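Local coordinates for protein mirolysin (Tannerella forsythia, PDB 6R7V) that is a zinc-dependent metallopeptidase of the pappalysin family, here as the proenzyme, whose active site is kept latent by a cysteine switch, at residues Ile71-Glu76 with Thr204-Val209; Phe78-Ala83 with Asn94-Ala99; Leu213-Ile218 with Asn265-Thr270; His217-Asp222 with Gly239-Gly244. The protein carries 1 engineered substitution. One frame throughout, in Å; residues are numbered along the deposited sequence.

Three of the four contacts lie near the zinc site. Contact 1 joins helix 64-77 to helix 203-212, which carries two zinc histidines. Contact 2 lies about 12 Å away between centres, where the chain leaves helix 64-77 and turns back before strand 101-105; F78 there packs on V209 of contact 1. About 100 residues later the chain runs through helix 203-212 into 213-222. This stretch serves contacts 3 and 4, whose centres are about 8 Å apart and share H217 and I218. Their partner segments end in the paired strands 243-244 and 269-270. Contact 4, its centre about 20 Å from that of contact 1, adds a calcium ion. H207 and H217 bring contacts 1, 3 and 4 to one zinc.

Contact 1: Ile71-Glu76 with Thr204-Val209; sequences IQVLNE and TATHAV. Engineered in segment 204-209: A208 (natural residue Glu). With ZN (zinc ion), chain D.
L74 and T206 slide past each other in opposite directions, and most of this helix-helix contact lies around them. L74 leaves helix 64-77 with CG anti to its carbonyl carbon (chi1 -62°). One methyl, CD2, does the touching. It sits 3.8 Å from T206 CA, near the backbone of helix 203-212. The same methyl lies 4.1 Å from V209 CG2 and 4.3 Å from A205 CB. One branch therefore meets three residues from adjacent turns of the helix.

V73 comes in differently. Its side chain crosses that of T206 at about a right angle, with V73 CG1 3.9 Å from T206 OG1. The T206 hydroxyl is hydrogen-bonded to D77 OD2, just beyond the segment.

The two short axes approach to 9.6 Å and their directions differ by 56°. In metzincin terms helix 203-212 is the active-site helix, and helix 64-77 is consistent with the backing helix behind it. H207 projects from the face turned away from V73 and L74, and its NE2 binds the zinc ion at 2.0 Å. C6, H211 and H217 complete the site, C6 being the cysteine of the switch. H207 ND1 is hydrogen-bonded to the carbonyl of Y266, which fixes the rotation of the ring. A208 is engineered, Glu in the natural sequence, and its methyl touches V182 and I184. L74 and V209 also touch F103 of strand 101-105.

Contact 2: Phe78-Ala83 with Asn94-Ala99; sequences FRRMNA and NLAGNA
R80 and A96 touch where two loops run together at the C-terminal end of helix 64-77. Segment 78-83 leaves that helix, with F78 the first residue off helical angles. Segment 94-99 leads into strand 101-105 and completes a beta-alpha-beta crossover that runs from the parallel strand 45-55 through the helix.

A96 comes first along the second segment. Its CB sits 3.3 Å above the plane of the R80 guanidinium, over the centre of the group. R80 CG is anti to the backbone N (chi1 -162°), and the chain then runs alongside 96-97, with R80 CD 3.8 Å from A96 CB. Its terminal nitrogens have further partners: NH2 bonds to T88, and NH1 bonds to the carbonyl of N276.

G97 follows. A water takes the N-H of R80 NH1 at 2.9 Å and lies 2.8 Å from G97 O. This bridges the guanidinium to the backbone. G97 also shares a backbone hydrogen bond with F278.

N98 turns its amide across the backbone of R79. Its OD1 lies 3.4 Å from R79 CA and makes a weak hydrogen bond to N100 N. The R79 chain itself leads away, and its NE bonds to the carbonyl of N75.

A99, itself buried, ends the contact beside F78, whose ring also packs on T206 and V209 of helix 203-212. A99 CB approaches that ring obliquely, 4.0 Å from F78 CD2.

Contact 3: Leu213-Ile218 with Asn265-Thr270; sequences LDLRHI and NYMDYT. With ZN (zinc ion), chain D.
M267 and L215 cross at about a right angle in the tight part of this buried contact. L215 CD1 meets M267 CG at 3.9 Å. M267 is bent at chi2 and chi3, and its CE comes near the backbone O and CB of L215. The M267 side chain also touches H207 and H211 of helix 203-212.

The backbones are tied by one hydrogen bond, I218 N to M267 O, at 3.1 Å. The donor stands above the carbonyl plane, 49° out of it. The same oxygen receives a CA-H contact from H217. I218 packs alongside, with its CD1 3.6 Å from N265 CB and its CG2 against D268.

Y269 turns a ring edge to one face of the H217 imidazole, a T-shaped pair with planes at 71° and centroids 4.9 Å apart. Y269 CE1 lies over that face. The hydroxyl reaches H217 CE1 at 3.1 Å and is hydrogen-bonded to E9.

R216 has the looser fit. Its CB points away from 265-270, and its side chain comes no nearer than 6.3 Å to that segment. NH2 bonds a glycerol, probably from the crystallisation liquor. Only its backbone O takes a close part, 3.6 Å from M267 CB.

N265 OD1 accepts from M267 N at 2.9 Å, an Asx turn within the type I turn N265-D268. H217 NE2 binds the zinc ion. A methionine-bearing turn beneath the zinc histidines is the Met-turn of metzincins.

Contact 4: His217-Asp222 with Gly239-Gly244; sequences HIWGDD and GGYNEG. With CA (calcium ion), chain B; ZN (zinc ion), chain D.
This is a calcium-bridged contact between two loops, with the W219 indole packed against Y241 next to the W219 carbonyl that binds the metal. It sits next to the zinc site, between the loop after helix 203-212 and the approach to strand 243-244.

Y241 CB lies over the six-membered ring of W219, 3.4 Å from its centroid and 4° off the normal, a close CH-pi contact. The Y241 ring turns an edge to the W219 face, with the planes at 71°. H217 CB lies over the opposite face of the indole, offset toward the rim. W219 CH2 in turn lies over the H217 imidazole, also toward its rim.

The calcium ion joins the backbones. It is bound by W219 O at 2.3 Å, G239 O at 2.4 Å and both carboxylate oxygens of D222. Four of the seven ligand atoms thus come from the two segments; a water and the carbonyls of S225 and Q238 supply the rest. D222 OD2 also accepts from G228 N.

H217 ND1 donates to D221 OD1 at 2.7 Å. OD1 is met on its syn lone pair and lies in the plane of the imidazole, which holds the rotation of the ring.

Contact 1: Ile71-Glu76 with Thr204-Val209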
# COMPACT_ATOMS: atom_id res chain seq x y z
N ILE A 71 8.07 9.19 -3.26
CA ILE A 71 7.97 9.54 -1.85
C ILE A 71 7.11 10.80 -1.72
O ILE A 71 6.28 10.89 -0.79
CB ILE A 71 9.37 9.73 -1.25
CG1 ILE A 71 10.20 8.44 -1.45
CG2 ILE A 71 9.26 10.05 0.27
CD1 ILE A 71 9.57 7.11 -0.88
N GLN A 72 7.27 11.74 -2.67
CA GLN A 72 6.43 12.95 -2.70
C GLN A 72 4.94 12.59 -2.81
O GLN A 72 4.12 13.12 -2.05
CB GLN A 72 6.84 13.83 -3.89
CG GLN A 72 6.09 15.16 -3.92
CD GLN A 72 6.44 16.00 -5.13
OE1 GLN A 72 6.89 15.51 -6.17
NE2 GLN A 72 6.20 17.29 -5.01
N VAL A 73 4.61 11.66 -3.71
CA VAL A 73 3.22 11.24 -3.88
C VAL A 73 2.68 10.60 -2.60
O VAL A 73 1.55 10.91 -2.19
CB VAL A 73 3.10 10.27 -5.08
CG1 VAL A 73 1.72 9.59 -5.10
CG2 VAL A 73 3.34 10.98 -6.41
N LEU A 74 3.47 9.74 -1.93
CA LEU A 74 2.97 9.14 -0.69
C LEU A 74 2.69 10.21 0.35
O LEU A 74 1.66 10.17 1.01
CB LEU A 74 3.94 8.12 -0.11
CG LEU A 74 4.22 6.87 -0.99
CD1 LEU A 74 5.28 5.99 -0.34
CD2 LEU A 74 2.94 6.00 -1.14
N ASN A 75 3.57 11.20 0.45
CA ASN A 75 3.36 12.29 1.42
C ASN A 75 2.17 13.15 1.05
O ASN A 75 1.50 13.64 1.96
CB ASN A 75 4.62 13.12 1.55
CG ASN A 75 5.62 12.41 2.45
OD1 ASN A 75 5.26 12.01 3.55
ND2 ASN A 75 6.86 12.23 2.03
N GLU A 76 1.85 13.28 -0.23
CA GLU A 76 0.64 14.00 -0.61
C GLU A 76 -0.60 13.20 -0.27
O GLU A 76 -1.51 13.69 0.42
CB GLU A 76 0.61 14.27 -2.13
CG GLU A 76 1.64 15.30 -2.57
CD GLU A 76 1.65 15.56 -4.07
OE1 GLU A 76 0.76 15.05 -4.79
OE2 GLU A 76 2.57 16.28 -4.52
N THR A 204 -0.03 3.36 -7.66
CA THR A 204 0.16 1.92 -7.43
C THR A 204 0.79 1.76 -6.03
O THR A 204 0.34 0.92 -5.23
CB THR A 204 1.00 1.27 -8.54
OG1 THR A 204 0.31 1.47 -9.78
CG2 THR A 204 1.19 -0.21 -8.32
N ALA A 205 1.78 2.59 -5.71
CA ALA A 205 2.38 2.47 -4.37
C ALA A 205 1.45 3.01 -3.28
O ALA A 205 1.46 2.45 -2.20
CB ALA A 205 3.72 3.20 -4.31
N THR A 206 0.65 4.07 -3.55
CA THR A 206 -0.30 4.52 -2.52
C THR A 206 -1.24 3.38 -2.16
O THR A 206 -1.46 3.10 -0.96
CB THR A 206 -1.12 5.72 -3.04
OG1 THR A 206 -0.17 6.78 -3.23
CG2 THR A 206 -2.15 6.21 -2.02
N HIS A 207 -1.75 2.68 -3.19
CA HIS A 207 -2.66 1.56 -3.01
C HIS A 207 -1.95 0.41 -2.22
O HIS A 207 -2.54 -0.13 -1.27
CB HIS A 207 -3.09 1.11 -4.41
CG HIS A 207 -3.92 -0.12 -4.47
ND1 HIS A 207 -5.28 -0.06 -4.75
CD2 HIS A 207 -3.55 -1.42 -4.35
CE1 HIS A 207 -5.69 -1.32 -4.78
NE2 HIS A 207 -4.68 -2.17 -4.53
N ALA A 208 -0.72 0.05 -2.63
CA ALA A 208 0.01 -1.05 -1.97
C ALA A 208 0.32 -0.70 -0.54
O ALA A 208 0.22 -1.57 0.33
CB ALA A 208 1.30 -1.34 -2.71
N VAL A 209 0.75 0.54 -0.28
CA VAL A 209 1.06 0.96 1.10
C VAL A 209 -0.25 0.91 1.93
O VAL A 209 -0.20 0.53 3.11
CB VAL A 209 1.78 2.34 1.14
CG1 VAL A 209 1.92 2.89 2.56
CG2 VAL A 209 3.15 2.24 0.47
ZN ZN D . -4.64 -4.14 -4.08

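Contact 2: Phe78-Ala83 with Asn94-Ala99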
# COMPACT_ATOMS: atom_id res chain seq x y z
N PHE A 78 -1.19 10.58 1.71
CA PHE A 78 -1.40 10.25 3.12
C PHE A 78 -1.52 11.48 4.03
O PHE A 78 -1.62 11.34 5.26
CB PHE A 78 -0.26 9.33 3.60
CG PHE A 78 -0.42 7.90 3.14
CD1 PHE A 78 0.01 7.52 1.86
CD2 PHE A 78 -1.05 6.96 3.94
CE1 PHE A 78 -0.22 6.21 1.40
CE2 PHE A 78 -1.24 5.63 3.48
CZ PHE A 78 -0.80 5.27 2.22
N ARG A 79 -1.55 12.69 3.44
CA ARG A 79 -1.75 13.90 4.25
C ARG A 79 -2.83 14.78 3.60
O ARG A 79 -2.95 15.97 3.95
CB ARG A 79 -0.43 14.65 4.39
CG ARG A 79 0.62 13.89 5.20
CD ARG A 79 1.86 14.73 5.45
NE ARG A 79 2.51 15.18 4.22
CZ ARG A 79 3.51 16.05 4.21
NH1 ARG A 79 3.96 16.58 5.34
NH2 ARG A 79 4.05 16.43 3.06
N ARG A 80 -3.63 14.20 2.68
CA ARG A 80 -4.62 14.95 1.89
C ARG A 80 -4.02 16.28 1.35
O ARG A 80 -4.65 17.36 1.40
CB ARG A 80 -5.93 15.17 2.65
CG ARG A 80 -7.06 15.52 1.66
CD ARG A 80 -8.46 15.07 2.04
NE ARG A 80 -9.42 15.40 0.99
CZ ARG A 80 -9.63 14.71 -0.14
NH1 ARG A 80 -8.92 13.61 -0.40
NH2 ARG A 80 -10.51 15.13 -1.04
N MET A 81 -2.81 16.18 0.79
CA MET A 81 -2.14 17.29 0.14
C MET A 81 -2.00 17.04 -1.35
O MET A 81 -1.32 17.82 -2.03
CB MET A 81 -0.79 17.54 0.80
CG MET A 81 -0.95 18.10 2.20
SD MET A 81 0.63 18.25 3.02
CE MET A 81 1.31 19.57 2.13
N ASN A 82 -2.69 16.02 -1.87
CA ASN A 82 -2.73 15.78 -3.33
C ASN A 82 -3.55 16.90 -3.97
O ASN A 82 -4.68 17.15 -3.53
CB ASN A 82 -3.37 14.40 -3.63
CG ASN A 82 -4.63 14.08 -2.84
OD1 ASN A 82 -4.63 14.13 -1.59
ND2 ASN A 82 -5.69 13.68 -3.57
N ALA A 83 -3.03 17.56 -5.00
CA ALA A 83 -3.82 18.63 -5.63
C ALA A 83 -5.15 18.13 -6.18
O ALA A 83 -6.15 18.87 -6.14
CB ALA A 83 -3.03 19.31 -6.74
N ASN A 94 -16.48 15.26 2.20
CA ASN A 94 -16.71 15.35 3.64
C ASN A 94 -16.33 14.04 4.37
O ASN A 94 -16.10 14.06 5.58
CB ASN A 94 -18.17 15.74 3.91
CG ASN A 94 -19.15 15.21 2.88
OD1 ASN A 94 -19.32 14.00 2.70
ND2 ASN A 94 -19.81 16.12 2.17
N LEU A 95 -16.17 12.92 3.63
CA LEU A 95 -15.73 11.64 4.20
C LEU A 95 -14.25 11.43 4.04
O LEU A 95 -13.72 10.45 4.58
CB LEU A 95 -16.46 10.43 3.53
CG LEU A 95 -17.97 10.45 3.54
CD1 LEU A 95 -18.51 9.27 2.71
CD2 LEU A 95 -18.49 10.35 4.96
N ALA A 96 -13.57 12.34 3.35
CA ALA A 96 -12.15 12.15 3.05
C ALA A 96 -11.28 12.30 4.29
O ALA A 96 -11.53 13.15 5.14
CB ALA A 96 -11.72 13.14 1.98
N GLY A 97 -10.26 11.46 4.36
CA GLY A 97 -9.37 11.43 5.49
C GLY A 97 -7.98 11.94 5.19
O GLY A 97 -7.45 11.85 4.07
N ASN A 98 -7.36 12.46 6.25
CA ASN A 98 -6.00 12.95 6.29
C ASN A 98 -5.29 11.98 7.22
O ASN A 98 -5.53 12.04 8.42
CB ASN A 98 -6.02 14.37 6.86
CG ASN A 98 -4.66 14.97 7.07
OD1 ASN A 98 -3.63 14.28 7.03
ND2 ASN A 98 -4.66 16.28 7.30
N ALA A 99 -4.47 11.07 6.68
CA ALA A 99 -3.89 10.03 7.52
C ALA A 99 -2.87 10.55 8.48
O ALA A 99 -2.56 9.86 9.44
CB ALA A 99 -3.25 8.93 6.66
O HOH W 1 -7.69 11.57 1.28

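Contact 3: Leu213-Ile218 with Asn265-Thr270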
# COMPACT_ATOMS: atom_id res chain seq x y z
N LEU A 213 -0.76 -1.13 5.42
CA LEU A 213 -1.39 -0.49 6.55
C LEU A 213 -2.82 -1.02 6.80
O LEU A 213 -3.67 -0.36 7.40
CB LEU A 213 -1.36 1.03 6.40
CG LEU A 213 0.05 1.64 6.44
CD1 LEU A 213 0.00 3.12 6.14
CD2 LEU A 213 0.77 1.35 7.80
N ASP A 214 -3.04 -2.27 6.39
CA ASP A 214 -4.21 -3.09 6.75
C ASP A 214 -5.47 -2.84 5.93
O ASP A 214 -6.53 -3.43 6.24
CB ASP A 214 -4.55 -2.94 8.27
CG ASP A 214 -4.91 -4.24 8.94
OD1 ASP A 214 -4.54 -5.28 8.41
OD2 ASP A 214 -5.59 -4.19 9.99
N LEU A 215 -5.40 -2.03 4.88
CA LEU A 215 -6.61 -1.82 4.08
C LEU A 215 -6.82 -2.90 3.06
O LEU A 215 -5.84 -3.44 2.50
CB LEU A 215 -6.56 -0.47 3.35
CG LEU A 215 -6.39 0.77 4.22
CD1 LEU A 215 -6.49 2.02 3.37
CD2 LEU A 215 -7.42 0.81 5.37
N ARG A 216 -8.09 -3.14 2.75
CA ARG A 216 -8.50 -4.11 1.74
C ARG A 216 -9.10 -3.41 0.54
O ARG A 216 -9.62 -2.29 0.63
CB ARG A 216 -9.57 -5.03 2.32
CG ARG A 216 -9.07 -5.86 3.47
CD ARG A 216 -10.09 -6.90 3.79
NE ARG A 216 -9.78 -7.57 5.05
CZ ARG A 216 -10.46 -8.62 5.50
NH1 ARG A 216 -11.43 -9.16 4.77
NH2 ARG A 216 -10.16 -9.16 6.67
N HIS A 217 -9.18 -4.15 -0.56
CA HIS A 217 -9.91 -3.65 -1.73
C HIS A 217 -11.31 -3.24 -1.35
O HIS A 217 -12.00 -3.97 -0.63
CB HIS A 217 -9.95 -4.72 -2.79
CG HIS A 217 -8.61 -4.95 -3.40
ND1 HIS A 217 -8.25 -6.18 -3.87
CD2 HIS A 217 -7.58 -4.09 -3.56
CE1 HIS A 217 -7.02 -6.04 -4.33
NE2 HIS A 217 -6.55 -4.82 -4.14
N ILE A 218 -11.72 -2.07 -1.86
CA ILE A 218 -12.96 -1.45 -1.42
C ILE A 218 -14.22 -2.31 -1.75
O ILE A 218 -15.22 -2.24 -1.04
CB ILE A 218 -13.07 -0.04 -2.03
CG1 ILE A 218 -14.23 0.75 -1.43
CG2 ILE A 218 -13.14 -0.08 -3.57
CD1 ILE A 218 -14.13 2.26 -1.70
N ASN A 265 -11.55 6.07 -4.68
CA ASN A 265 -10.79 5.63 -3.50
C ASN A 265 -9.52 4.97 -3.96
O ASN A 265 -9.54 4.21 -4.94
CB ASN A 265 -11.63 4.66 -2.69
CG ASN A 265 -11.04 4.42 -1.31
OD1 ASN A 265 -10.18 3.57 -1.14
ND2 ASN A 265 -11.46 5.22 -0.33
N TYR A 266 -8.40 5.19 -3.24
CA TYR A 266 -7.15 4.54 -3.65
C TYR A 266 -7.20 3.02 -3.62
O TYR A 266 -6.37 2.38 -4.28
CB TYR A 266 -6.00 4.99 -2.74
CG TYR A 266 -5.75 6.49 -2.76
CD1 TYR A 266 -5.48 7.16 -3.95
CD2 TYR A 266 -5.81 7.25 -1.60
CE1 TYR A 266 -5.31 8.54 -3.99
CE2 TYR A 266 -5.61 8.63 -1.62
CZ TYR A 266 -5.38 9.26 -2.81
OH TYR A 266 -5.20 10.62 -2.84
N MET A 267 -8.14 2.43 -2.86
CA MET A 267 -8.22 0.99 -2.75
C MET A 267 -9.14 0.35 -3.79
O MET A 267 -9.48 -0.82 -3.66
CB MET A 267 -8.65 0.59 -1.33
CG MET A 267 -7.67 1.10 -0.25
SD MET A 267 -5.88 0.88 -0.60
CE MET A 267 -5.78 -0.94 -0.67
N ASP A 268 -9.47 1.10 -4.85
CA ASP A 268 -10.17 0.52 -5.99
C ASP A 268 -9.10 0.18 -7.06
O ASP A 268 -7.90 0.20 -6.75
CB ASP A 268 -11.29 1.47 -6.53
CG ASP A 268 -12.45 0.72 -7.21
OD1 ASP A 268 -12.22 -0.38 -7.75
OD2 ASP A 268 -13.57 1.23 -7.18
N TYR A 269 -9.52 -0.18 -8.29
CA TYR A 269 -8.62 -0.55 -9.38
C TYR A 269 -8.62 0.47 -10.51
O TYR A 269 -8.19 0.17 -11.62
CB TYR A 269 -8.98 -1.94 -9.96
CG TYR A 269 -8.42 -3.15 -9.25
CD1 TYR A 269 -7.53 -3.01 -8.18
CD2 TYR A 269 -8.74 -4.43 -9.68
CE1 TYR A 269 -6.96 -4.13 -7.58
CE2 TYR A 269 -8.18 -5.56 -9.08
CZ TYR A 269 -7.28 -5.40 -8.04
OH TYR A 269 -6.77 -6.52 -7.41
N THR A 270 -9.08 1.68 -10.22
CA THR A 270 -9.16 2.73 -11.22
C THR A 270 -7.78 3.33 -11.59
O THR A 270 -6.79 3.09 -10.89
CB THR A 270 -10.11 3.82 -10.73
OG1 THR A 270 -9.80 4.11 -9.38
CG2 THR A 270 -11.57 3.38 -10.83
ZN ZN D . -4.64 -4.14 -4.08

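Contact 4: His217-Asp222 with Gly239-Gly244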
# COMPACT_ATOMS: atom_id res chain seq x y z
N HIS A 217 -9.18 -4.15 -0.56
CA HIS A 217 -9.91 -3.65 -1.73
C HIS A 217 -11.31 -3.24 -1.35
O HIS A 217 -12.00 -3.97 -0.63
CB HIS A 217 -9.95 -4.72 -2.79
CG HIS A 217 -8.61 -4.95 -3.40
ND1 HIS A 217 -8.25 -6.18 -3.87
CD2 HIS A 217 -7.58 -4.09 -3.56
CE1 HIS A 217 -7.02 -6.04 -4.33
NE2 HIS A 217 -6.55 -4.82 -4.14
N ILE A 218 -11.72 -2.07 -1.86
CA ILE A 218 -12.96 -1.45 -1.42
C ILE A 218 -14.22 -2.31 -1.75
O ILE A 218 -15.22 -2.24 -1.04
CB ILE A 218 -13.07 -0.04 -2.03
CG1 ILE A 218 -14.23 0.75 -1.43
CG2 ILE A 218 -13.14 -0.08 -3.57
CD1 ILE A 218 -14.13 2.26 -1.70
N TRP A 219 -14.14 -3.10 -2.81
CA TRP A 219 -15.29 -3.93 -3.20
C TRP A 219 -15.36 -5.28 -2.47
O TRP A 219 -16.32 -6.05 -2.70
CB TRP A 219 -15.33 -4.14 -4.72
CG TRP A 219 -14.26 -5.05 -5.22
CD1 TRP A 219 -14.35 -6.39 -5.43
CD2 TRP A 219 -12.91 -4.67 -5.52
NE1 TRP A 219 -13.12 -6.88 -5.84
CE2 TRP A 219 -12.23 -5.85 -5.92
CE3 TRP A 219 -12.22 -3.45 -5.56
CZ2 TRP A 219 -10.88 -5.84 -6.30
CZ3 TRP A 219 -10.88 -3.45 -5.92
CH2 TRP A 219 -10.23 -4.64 -6.32
N GLY A 220 -14.40 -5.59 -1.61
CA GLY A 220 -14.48 -6.80 -0.80
C GLY A 220 -13.97 -8.11 -1.38
O GLY A 220 -14.15 -9.15 -0.76
N ASP A 221 -13.30 -8.05 -2.55
CA ASP A 221 -12.67 -9.20 -3.18
C ASP A 221 -13.63 -10.37 -3.24
O ASP A 221 -13.29 -11.49 -2.85
CB ASP A 221 -11.39 -9.59 -2.39
CG ASP A 221 -10.27 -8.59 -2.57
OD1 ASP A 221 -9.98 -8.24 -3.72
OD2 ASP A 221 -9.69 -8.15 -1.55
N ASP A 222 -14.86 -10.13 -3.73
CA ASP A 222 -15.89 -11.15 -3.67
C ASP A 222 -16.50 -11.46 -5.01
O ASP A 222 -17.62 -11.99 -5.07
CB ASP A 222 -16.98 -10.67 -2.70
CG ASP A 222 -17.51 -9.28 -2.99
OD1 ASP A 222 -17.21 -8.73 -4.08
OD2 ASP A 222 -18.19 -8.72 -2.13
N GLY A 239 -20.05 -3.72 -5.42
CA GLY A 239 -20.07 -5.04 -6.07
C GLY A 239 -18.68 -5.51 -6.43
O GLY A 239 -18.03 -6.22 -5.65
N GLY A 240 -18.23 -5.13 -7.61
CA GLY A 240 -16.92 -5.49 -8.12
C GLY A 240 -16.00 -4.29 -8.21
O GLY A 240 -16.35 -3.17 -7.79
N TYR A 241 -14.80 -4.51 -8.70
CA TYR A 241 -13.86 -3.42 -8.85
C TYR A 241 -14.27 -2.52 -9.99
O TYR A 241 -15.02 -2.92 -10.89
CB TYR A 241 -12.42 -3.94 -9.09
CG TYR A 241 -12.25 -4.83 -10.31
CD1 TYR A 241 -12.14 -6.22 -10.18
CD2 TYR A 241 -12.19 -4.29 -11.59
CE1 TYR A 241 -12.00 -7.04 -11.30
CE2 TYR A 241 -12.07 -5.10 -12.72
CZ TYR A 241 -11.99 -6.48 -12.57
OH TYR A 241 -11.84 -7.30 -13.67
N ASN A 242 -13.76 -1.30 -9.95
CA ASN A 242 -13.90 -0.39 -11.07
C ASN A 242 -12.55 -0.26 -11.72
O ASN A 242 -11.52 -0.40 -11.06
CB ASN A 242 -14.41 0.96 -10.62
CG ASN A 242 -15.82 0.88 -10.14
OD1 ASN A 242 -16.75 0.69 -10.92
ND2 ASN A 242 -15.99 0.95 -8.84
N GLU A 243 -12.54 0.04 -13.00
CA GLU A 243 -11.32 0.21 -13.75
C GLU A 243 -11.43 1.47 -14.58
O GLU A 243 -12.52 2.03 -14.72
CB GLU A 243 -11.03 -1.02 -14.63
CG GLU A 243 -12.10 -1.28 -15.67
CD GLU A 243 -11.93 -2.50 -16.56
OE1 GLU A 243 -10.89 -3.20 -16.45
OE2 GLU A 243 -12.86 -2.77 -17.36
N GLY A 244 -10.30 1.94 -15.08
CA GLY A 244 -10.33 3.12 -15.92
C GLY A 244 -10.69 4.38 -15.16
O GLY A 244 -10.23 4.58 -14.05
CA CA B . -18.40 -6.72 -3.36
ZN ZN D . -4.64 -4.14 -4.08
O HOH W 2 -19.17 -6.08 -1.20